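RsfP (Uncultured bacterium, PDB 4GLJ) probably catalyses the phosphate-dependent cleavage of methylthioadenosine to adenine and methylthioribose 1-phosphate, and also binds the dye rhodamine B. Local coordinates at residues A[81-84]-A[85-89]; A[199-202]-A[203-207]; A[182-185]-A[186-190]. All coordinates share one frame; numbering follows the deposited sequence.

Interaction 1: A[81-84]-A[85-89]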
# COMPACT_ATOMS: atom_id res chain seq x y z
N ASN A 81 -11.26 6.78 -17.87
CA ASN A 81 -11.18 8.22 -18.13
C ASN A 81 -10.01 8.56 -19.07
O ASN A 81 -10.18 9.31 -20.03
CB ASN A 81 -10.96 8.97 -16.81
CG ASN A 81 -12.21 8.98 -15.91
OD1 ASN A 81 -13.32 8.65 -16.40
ND2 ASN A 81 -12.06 9.41 -14.64
N ILE A 82 -8.86 7.95 -18.81
CA ILE A 82 -7.65 8.28 -19.59
C ILE A 82 -7.83 7.61 -20.91
O ILE A 82 -7.52 8.21 -21.92
CB ILE A 82 -6.36 7.78 -18.80
CG1 ILE A 82 -6.09 8.66 -17.57
CG2 ILE A 82 -5.14 7.80 -19.72
CD1 ILE A 82 -5.99 10.16 -17.81
N TYR A 83 -8.37 6.37 -20.95
CA TYR A 83 -8.53 5.70 -22.23
C TYR A 83 -9.50 6.52 -23.13
O TYR A 83 -9.27 6.74 -24.35
CB TYR A 83 -9.11 4.29 -22.06
CG TYR A 83 -8.99 3.43 -23.33
CD1 TYR A 83 -7.89 2.59 -23.53
CD2 TYR A 83 -9.97 3.46 -24.35
CE1 TYR A 83 -7.78 1.79 -24.69
CE2 TYR A 83 -9.87 2.67 -25.51
CZ TYR A 83 -8.75 1.85 -25.66
OH TYR A 83 -8.60 1.10 -26.81
N ALA A 84 -10.61 6.96 -22.55
CA ALA A 84 -11.59 7.77 -23.31
C ALA A 84 -10.96 9.05 -23.90
O ALA A 84 -11.22 9.40 -25.05
CB ALA A 84 -12.77 8.09 -22.39
N LEU A 85 -10.08 9.71 -23.15
CA LEU A 85 -9.50 10.99 -23.60
C LEU A 85 -8.51 10.64 -24.71
O LEU A 85 -8.44 11.33 -25.71
CB LEU A 85 -8.81 11.72 -22.45
CG LEU A 85 -9.75 12.26 -21.37
CD1 LEU A 85 -8.97 12.92 -20.23
CD2 LEU A 85 -10.76 13.28 -21.96
N LYS A 86 -7.73 9.56 -24.52
CA LYS A 86 -6.95 9.03 -25.64
C LYS A 86 -7.74 8.80 -26.94
O LYS A 86 -7.26 9.19 -28.01
CB LYS A 86 -6.20 7.73 -25.25
CG LYS A 86 -5.22 7.34 -26.34
CD LYS A 86 -4.07 8.39 -26.37
CE LYS A 86 -3.05 7.90 -27.42
NZ LYS A 86 -1.80 8.76 -27.44
N THR A 87 -8.93 8.22 -26.87
CA THR A 87 -9.70 8.00 -28.07
C THR A 87 -10.11 9.32 -28.75
O THR A 87 -10.40 9.33 -29.95
CB THR A 87 -10.97 7.15 -27.86
OG1 THR A 87 -11.96 7.90 -27.13
CG2 THR A 87 -10.64 5.82 -27.17
N LEU A 88 -10.10 10.42 -28.02
CA LEU A 88 -10.49 11.72 -28.64
C LEU A 88 -9.27 12.38 -29.30
O LEU A 88 -9.38 13.42 -29.92
CB LEU A 88 -11.08 12.64 -27.53
CG LEU A 88 -12.47 12.21 -26.99
CD1 LEU A 88 -12.91 12.98 -25.74
CD2 LEU A 88 -13.48 12.41 -28.12
N GLY A 89 -8.09 11.79 -29.10
CA GLY A 89 -6.84 12.33 -29.63
C GLY A 89 -6.16 13.34 -28.75
O GLY A 89 -5.31 14.11 -29.19

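Interaction 2: A[199-202]-A[203-207]. With PO4 (phosphate ion), chain D.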
# COMPACT_ATOMS: atom_id res chain seq x y z
N THR A 199 -6.19 12.05 -5.74
CA THR A 199 -6.68 11.62 -7.09
C THR A 199 -5.63 11.57 -8.24
O THR A 199 -5.88 10.89 -9.26
CB THR A 199 -7.83 12.57 -7.59
OG1 THR A 199 -7.33 13.93 -7.58
CG2 THR A 199 -9.02 12.49 -6.72
N ASN A 200 -4.50 12.30 -8.12
CA ASN A 200 -3.65 12.43 -9.29
C ASN A 200 -2.77 11.19 -9.55
O ASN A 200 -2.16 11.09 -10.61
CB ASN A 200 -2.88 13.76 -9.26
CG ASN A 200 -3.83 14.96 -9.62
OD1 ASN A 200 -3.42 15.86 -10.33
ND2 ASN A 200 -5.14 14.87 -9.26
N MET A 201 -2.80 10.22 -8.63
CA MET A 201 -2.33 8.85 -8.91
C MET A 201 -3.53 7.93 -8.77
O MET A 201 -4.24 8.01 -7.78
CB MET A 201 -1.21 8.44 -7.93
CG MET A 201 0.11 9.17 -8.17
SD MET A 201 0.89 8.46 -9.66
CE MET A 201 2.43 9.36 -9.71
N PRO A 202 -3.78 7.04 -9.73
CA PRO A 202 -2.83 6.63 -10.79
C PRO A 202 -3.00 7.44 -12.08
O PRO A 202 -2.35 7.11 -13.05
CB PRO A 202 -3.22 5.16 -11.04
CG PRO A 202 -4.72 5.21 -10.85
CD PRO A 202 -4.90 6.07 -9.62
N GLU A 203 -3.79 8.52 -12.04
CA GLU A 203 -4.11 9.33 -13.27
C GLU A 203 -2.84 9.74 -13.99
O GLU A 203 -2.76 9.56 -15.23
CB GLU A 203 -4.92 10.54 -12.87
CG GLU A 203 -5.91 11.06 -13.87
CD GLU A 203 -6.73 12.20 -13.26
OE1 GLU A 203 -6.15 13.32 -13.10
OE2 GLU A 203 -7.91 11.97 -12.86
N ALA A 204 -1.80 10.20 -13.24
CA ALA A 204 -0.54 10.62 -13.92
C ALA A 204 0.19 9.43 -14.60
O ALA A 204 0.80 9.60 -15.68
CB ALA A 204 0.43 11.36 -12.97
N LYS A 205 0.21 8.27 -13.93
CA LYS A 205 0.84 7.05 -14.49
C LYS A 205 0.10 6.62 -15.80
O LYS A 205 0.74 6.22 -16.79
CB LYS A 205 0.74 5.89 -13.43
CG LYS A 205 1.73 6.12 -12.26
CD LYS A 205 1.56 4.99 -11.22
CE LYS A 205 2.77 5.14 -10.26
NZ LYS A 205 2.63 4.29 -9.01
N LEU A 206 -1.19 6.55 -15.74
CA LEU A 206 -2.02 6.12 -16.86
C LEU A 206 -1.88 7.08 -18.06
O LEU A 206 -1.77 6.64 -19.20
CB LEU A 206 -3.50 5.98 -16.41
CG LEU A 206 -3.63 4.83 -15.35
CD1 LEU A 206 -4.99 4.88 -14.63
CD2 LEU A 206 -3.42 3.44 -15.98
N ALA A 207 -1.86 8.38 -17.78
CA ALA A 207 -1.69 9.40 -18.83
C ALA A 207 -0.32 9.16 -19.48
O ALA A 207 -0.18 9.22 -20.73
CB ALA A 207 -1.75 10.82 -18.20
P PO4 D . -9.78 16.24 -6.51
O1 PO4 D . -10.43 16.01 -5.18
O2 PO4 D . -9.96 17.73 -6.72
O3 PO4 D . -8.37 15.81 -6.33
O4 PO4 D . -10.45 15.48 -7.65

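Interaction 3: A[182-185]-A[186-190]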
# COMPACT_ATOMS: atom_id res chain seq x y z
N ARG A 182 -2.45 13.31 12.19
CA ARG A 182 -1.34 14.26 12.36
C ARG A 182 -0.04 13.59 12.17
O ARG A 182 0.89 14.20 11.64
CB ARG A 182 -1.33 14.98 13.72
CG ARG A 182 -2.57 15.81 13.91
CD ARG A 182 -2.47 16.59 15.20
NE ARG A 182 -3.79 16.93 15.72
CZ ARG A 182 -4.55 17.86 15.16
NH1 ARG A 182 -4.08 18.53 14.11
NH2 ARG A 182 -5.74 18.18 15.67
N ALA A 183 0.11 12.35 12.66
CA ALA A 183 1.39 11.63 12.48
C ALA A 183 1.67 11.34 11.00
O ALA A 183 2.84 11.37 10.59
CB ALA A 183 1.43 10.29 13.29
N GLU A 184 0.64 11.06 10.22
CA GLU A 184 0.85 10.87 8.79
C GLU A 184 1.25 12.18 8.14
O GLU A 184 2.23 12.17 7.37
CB GLU A 184 -0.40 10.31 8.08
CG GLU A 184 -0.66 8.82 8.41
CD GLU A 184 -2.11 8.36 8.18
OE1 GLU A 184 -3.06 9.17 7.76
OE2 GLU A 184 -2.32 7.11 8.35
N SER A 185 0.57 13.27 8.50
CA SER A 185 0.95 14.59 7.97
C SER A 185 2.37 14.94 8.28
O SER A 185 3.06 15.44 7.40
CB SER A 185 0.09 15.70 8.52
OG SER A 185 -1.16 15.48 8.06
N HIS A 186 2.82 14.71 9.52
CA HIS A 186 4.21 14.89 9.94
C HIS A 186 5.14 14.06 9.10
O HIS A 186 6.23 14.51 8.66
CB HIS A 186 4.39 14.49 11.40
CG HIS A 186 5.80 14.64 11.89
ND1 HIS A 186 6.70 13.65 11.80
CD2 HIS A 186 6.45 15.72 12.47
CE1 HIS A 186 7.87 14.07 12.30
NE2 HIS A 186 7.72 15.34 12.70
N TRP A 187 4.76 12.79 8.90
CA TRP A 187 5.60 11.89 8.08
C TRP A 187 5.73 12.39 6.60
O TRP A 187 6.83 12.40 6.03
CB TRP A 187 4.98 10.46 8.14
CG TRP A 187 5.62 9.41 7.22
CD1 TRP A 187 6.95 9.23 6.87
CD2 TRP A 187 4.89 8.33 6.55
NE1 TRP A 187 7.11 8.11 6.05
CE2 TRP A 187 5.87 7.53 5.84
CE3 TRP A 187 3.52 7.95 6.52
CZ2 TRP A 187 5.51 6.41 5.08
CZ3 TRP A 187 3.16 6.78 5.78
CH2 TRP A 187 4.14 6.04 5.08
N TYR A 188 4.62 12.85 6.02
CA TYR A 188 4.68 13.36 4.63
C TYR A 188 5.55 14.60 4.52
O TYR A 188 6.33 14.77 3.54
CB TYR A 188 3.29 13.72 4.11
CG TYR A 188 2.32 12.55 4.18
CD1 TYR A 188 2.74 11.24 3.92
CD2 TYR A 188 1.00 12.77 4.48
CE1 TYR A 188 1.87 10.16 3.99
CE2 TYR A 188 0.09 11.71 4.55
CZ TYR A 188 0.54 10.40 4.28
OH TYR A 188 -0.34 9.34 4.35
N ARG A 189 5.47 15.46 5.55
CA ARG A 189 6.45 16.56 5.68
C ARG A 189 7.91 16.10 5.74
O ARG A 189 8.81 16.75 5.12
CB ARG A 189 6.11 17.51 6.87
CG ARG A 189 4.76 18.24 6.77
CD ARG A 189 4.43 19.18 7.98
NE ARG A 189 5.65 19.83 8.47
CZ ARG A 189 6.13 21.03 8.11
NH1 ARG A 189 5.49 21.82 7.23
NH2 ARG A 189 7.27 21.46 8.65
N GLN A 190 8.20 15.01 6.47
CA GLN A 190 9.57 14.53 6.61
C GLN A 190 10.03 13.96 5.24
O GLN A 190 11.24 13.95 4.91
CB GLN A 190 9.62 13.49 7.77
CG GLN A 190 10.88 12.65 7.82
CD GLN A 190 10.82 11.58 8.91
OE1 GLN A 190 10.24 11.80 9.98
NE2 GLN A 190 11.38 10.42 8.63
O HOH W 1 4.94 11.07 12.12
O HOH W 2 -2.83 9.97 5.26

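Interaction 1: A[81-84]-A[85-89]
With OG1 of Thr87 set between its own backbone N and carbonyl carbon (chi1 71°), the hydroxyl turns back along the helix to the carbonyl of Ala84, while CG2 turns to Tyr83. Tyr83 brings its ring to that methyl with CG anti to the backbone N (chi1 -166°). Both contacts belong to the C-terminal turn of helix 78-87, which closes in a Schellman motif at Gly89. There phi is positive (87°), a value at which a CB would press on the carbonyl O of the residue before, so glycine suits the place.

Regular helical bonds lead up to this end: Lys86 N reaches Ile82 O at 2.9 Å, and Thr87 N reaches Tyr83 O at 2.9 Å. One residue on, Leu88 N bonds Ala84 O only weakly, at 3.3 Å. The hydroxyl of Thr87 donates to the same oxygen, OG1 to Ala84 O 2.7 Å, and may compensate for the long backbone bond. Leu85 rests over Asn81 O, its CG 3.3 Å from that oxygen, and turns its branched end to strands 16-20 and 57-63; Ala84 and Leu88 meet Ile49 on strand 49-54. Lys86 NZ bonds the carbonyl of Ala210, and Tyr83 OH bonds the backbone N of Ala294. The Thr87 methyl meets the Tyr83 ring obliquely, CG2 lying 3.6 Å from CE2.

Interaction 2: A[199-202]-A[203-207]
The puckered ring of Pro202 lies alongside Leu206, the two side chains pointing the same way, with CG of the proline 3.8 Å from CD1 of the leucine. Two flat groups, the amide of Asn200 and the carboxylate of Glu203, come no nearer than 4.3 Å, ND2 to OE1, and each looks to partners beyond the turn. Asn200 OD1 accepts from Thr216 and Ser95 while its ND2 meets Ser97; Glu203 forms a salt bridge with Arg64 and a hydrogen bond with Tyr214. Buried as they are, both groups thus have their polarity met and their rotation fixed.

The peptide bond before Pro202 is cis, an option that proline tolerates better than other residues, and it comes just where helix 200-209 begins. The first turn is weakly bonded, and Pro202 has no N-H to give, yet Ala204 N reaches Asn200 O at 2.8 Å, and Leu206 N bonds Pro202 O at 3.0 Å. This start of the helix adjoins the anion site of the phosphorylase fold. Thr199, with OG1 between the backbone N and the carbonyl carbon (chi1 56°), donates from OG1 a very short bond of 2.5 Å to phosphate O3 and accepts there a weak one from Asn200 ND2 at 2.9 Å. Ser22 N, Arg64, His65 and Ala98 N complete the grip on the phosphate.

Met201 and Lys205 cross at about a right angle, SD lying 3.6 Å from CG of the lysine. The extended, flexible lysine chain passes over the sulfur and carries its ammonium on to a salt bridge with Asp119.

Interaction 3: A[182-185]-A[186-190]
Packing comes first: the phenol ring of Tyr188 turns one face to the carbonyl of Glu184, whose oxygen sits 3.1 Å above the ring plane, offset toward the rim. With CG beside the backbone N and anti to the carbonyl carbon (chi1 -57°), the ring lies back along the preceding turn, where Glu184 and Tyr188 run side by side and CE2 of the ring approaches CB of the glutamate at 3.8 Å. The carboxylate plane is tilted 31° from the ring. A flat aromatic residue suits this place because its face can cover the helix backbone while its hydroxyl reaches a polar neighbour.

Water makes the second kind of link. One molecule at the edge of the tyrosine ring and in its plane donates to Glu184 OE1 at 2.6 Å and lies 2.7 Å from Tyr188 OH, joining the ends of the two side chains. A phenylalanine in place of Tyr188 would probably leave this water without its phenolic partner and break the bridge from the ring to Glu184 OE1.

Backbone bonds then bind the turns of helix 182-190, the helix of the beta-alpha-beta unit that connects parallel strands 169-173 and 195-197. Tyr188 N meets Glu184 O at 2.8 Å, so that this one oxygen takes the N-H while lying over the same residue's ring. Arg189 N meets Ser185 O at 3.0 Å.

Polar and charged ends tie the helix into the trimer. Arg182 forms a salt bridge with Asp141 of the third subunit, and Glu184 OE2 accepts from the backbone N of Asp119 of that subunit. Within its own chain Ser185, whose short side chain packs on Cys225, bonds Asp224 through OG, while Arg189 NH1 bonds the carbonyl of Leu102 and its guanidinium makes a cation-pi contact with Trp226.

In the fold
Interactions 1 and 2 are neighbours, their centres 13 Å apart: Ile82 of helix 78-87 packs on helix 200-209, its CG2 lying 3.6 Å from Leu206 O. Interaction 3 stands apart, its centre 22 Å from that of interaction 2, with nearest atoms about 12 Å apart, and 35 Å from that of interaction 1, on the other side of the chain's centre from the latter. Interaction 2 alone of the three contains a residue bonded to the phosphate. Bound rhodamine B comes about 4 Å from the side chain of Thr199 and about 5 Å from that of Arg182, but about 12 Å from that of Asn81.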